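Local coordinates for Serine/threonine-protein kinase-like protein ACR4 (Arabidopsis thaliana, PDB 7A0J), which acts, through the extracellular propeller domain described here, with the CLE40 peptide as a ligand-receptor pair at the plant cell membrane, controlling formative cell division in root meristems, at residues A[149-154]-A[189-194]. Numbering follows the deposited sequence.
Sequences FNCALS and YHVCGI
The CA atoms of Phe149 and Tyr189 lie level, and two residues further on Cys151 and Val191 face one another, where the two strands run in the same direction in different sheets, the CA atoms of Cys151 and Val191 being 8.3 Å apart. Such a gap is too wide for backbone pairing, and side chains bridge it. The Phe149 ring reaches across with CG lodged between its own backbone N and carbonyl carbon (chi1 67°). Its CE1 meets CG2 of Val191 obliquely at 3.6 Å, while the CZ corner points, ring edge foremost, at the carbonyl O of His190, 3.6 Å away. CE2 lies 4.1 Å from CA of Tyr189. The same Val191 methyl, CG2, also touches SG of Cys151 at 3.6 Å, so one branch is shared by ring and sulfur. An alanine in place of Phe149 would probably open a gap over the backbone of Tyr189 and His190 and leave Val191 CG2 with the sulfur as its remaining neighbour across this contact. The fourth and fifth repeats meet here, as adjacent blades of a propeller pack face to face; Cys151 is disulfide-bonded to Cys162 within its own sheet, and further along, Leu153 rests on Phe181 and Ile184 of strand 181-186.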
loop_
_atom_site.group_PDB
_atom_site.type_symbol
_atom_site.label_atom_id
_atom_site.label_comp_id
_atom_site.label_asym_id
_atom_site.label_seq_id
_atom_site.Cartn_x
_atom_site.Cartn_y
_atom_site.Cartn_z
ATOM N N PHE A 149 9.460 -7.688 -4.099
ATOM C CA PHE A 149 9.899 -7.645 -2.679
ATOM C C PHE A 149 8.769 -7.093 -1.801
ATOM O O PHE A 149 7.776 -6.570 -2.347
ATOM C CB PHE A 149 11.161 -6.790 -2.530
ATOM C CG PHE A 149 10.959 -5.320 -2.797
ATOM C CD1 PHE A 149 10.635 -4.447 -1.770
ATOM C CD2 PHE A 149 11.080 -4.810 -4.081
ATOM C CE1 PHE A 149 10.441 -3.096 -2.021
ATOM C CE2 PHE A 149 10.889 -3.460 -4.329
ATOM C CZ PHE A 149 10.570 -2.606 -3.299
ATOM N N ASN A 150 8.933 -7.206 -0.479
ATOM C CA ASN A 150 8.035 -6.610 0.548
ATOM C C ASN A 150 8.902 -6.062 1.688
ATOM O O ASN A 150 9.925 -6.700 2.011
ATOM C CB ASN A 150 6.998 -7.623 1.045
ATOM C CG ASN A 150 5.694 -6.981 1.470
ATOM O OD1 ASN A 150 5.638 -6.270 2.472
ATOM N ND2 ASN A 150 4.635 -7.229 0.718
ATOM N N CYS A 151 8.521 -4.914 2.258
ATOM C CA CYS A 151 9.267 -4.229 3.348
ATOM C C CYS A 151 8.370 -4.058 4.576
ATOM O O CYS A 151 7.155 -4.304 4.467
ATOM C CB CYS A 151 9.791 -2.869 2.903
ATOM S SG CYS A 151 10.965 -2.971 1.529
ATOM N N ALA A 152 8.974 -3.657 5.697
ATOM C CA ALA A 152 8.308 -3.372 6.989
ATOM C C ALA A 152 9.273 -2.593 7.887
ATOM O O ALA A 152 10.495 -2.639 7.628
ATOM C CB ALA A 152 7.869 -4.661 7.638
ATOM N N LEU A 153 8.735 -1.897 8.893
ATOM C CA LEU A 153 9.520 -1.137 9.899
ATOM C C LEU A 153 9.649 -1.977 11.170
ATOM O O LEU A 153 8.639 -2.574 11.589
ATOM C CB LEU A 153 8.826 0.197 10.190
ATOM C CG LEU A 153 8.845 1.211 9.049
ATOM C CD1 LEU A 153 8.068 2.464 9.428
ATOM C CD2 LEU A 153 10.273 1.564 8.657
ATOM N N SER A 154 10.854 -2.020 11.744
ATOM C CA SER A 154 11.147 -2.623 13.068
ATOM C C SER A 154 10.440 -1.802 14.152
ATOM O O SER A 154 10.649 -0.575 14.186
ATOM C CB SER A 154 12.632 -2.703 13.309
ATOM O OG SER A 154 12.913 -3.155 14.626
ATOM N N TYR A 189 10.303 -0.763 -7.801
ATOM C CA TYR A 189 11.725 -1.170 -7.636
ATOM C C TYR A 189 12.463 -0.153 -6.756
ATOM O O TYR A 189 13.685 0.030 -6.929
ATOM C CB TYR A 189 12.372 -1.334 -9.014
ATOM C CG TYR A 189 11.538 -2.132 -9.983
ATOM C CD1 TYR A 189 11.622 -3.515 -10.028
ATOM C CD2 TYR A 189 10.635 -1.510 -10.830
ATOM C CE1 TYR A 189 10.846 -4.257 -10.903
ATOM C CE2 TYR A 189 9.851 -2.239 -11.711
ATOM C CZ TYR A 189 9.957 -3.618 -11.747
ATOM O OH TYR A 189 9.190 -4.342 -12.614
ATOM N N HIS A 190 11.737 0.473 -5.827
ATOM C CA HIS A 190 12.271 1.467 -4.859
ATOM C C HIS A 190 11.394 1.479 -3.604
ATOM O O HIS A 190 10.253 0.971 -3.664
ATOM C CB HIS A 190 12.336 2.862 -5.496
ATOM C CG HIS A 190 11.027 3.575 -5.480
ATOM N ND1 HIS A 190 10.111 3.452 -6.504
ATOM C CD2 HIS A 190 10.463 4.387 -4.560
ATOM C CE1 HIS A 190 9.045 4.170 -6.223
ATOM N NE2 HIS A 190 9.234 4.752 -5.034
ATOM N N VAL A 191 11.917 2.057 -2.523
ATOM C CA VAL A 191 11.153 2.406 -1.291
ATOM C C VAL A 191 11.460 3.867 -0.956
ATOM O O VAL A 191 12.646 4.249 -1.036
ATOM C CB VAL A 191 11.503 1.476 -0.114
ATOM C CG1 VAL A 191 10.622 1.741 1.098
ATOM C CG2 VAL A 191 11.435 0.008 -0.510
ATOM N N CYS A 192 10.430 4.651 -0.631
ATOM C CA CYS A 192 10.555 5.999 -0.016
ATOM C C CYS A 192 10.073 5.913 1.433
ATOM O O CYS A 192 9.040 5.261 1.675
ATOM C CB CYS A 192 9.775 7.057 -0.786
ATOM S SG CYS A 192 10.467 7.415 -2.421
ATOM N N GLY A 193 10.819 6.524 2.356
ATOM C CA GLY A 193 10.498 6.567 3.793
ATOM C C GLY A 193 10.521 7.989 4.314
ATOM O O GLY A 193 11.463 8.729 3.971
ATOM N N ILE A 194 9.505 8.368 5.091
ATOM C CA ILE A 194 9.476 9.648 5.856
ATOM C C ILE A 194 10.265 9.413 7.147
ATOM O O ILE A 194 9.817 8.584 7.964
ATOM C CB ILE A 194 8.028 10.116 6.109
ATOM C CG1 ILE A 194 7.269 10.316 4.794
ATOM C CG2 ILE A 194 8.007 11.375 6.965
ATOM C CD1 ILE A 194 5.791 10.580 4.963
#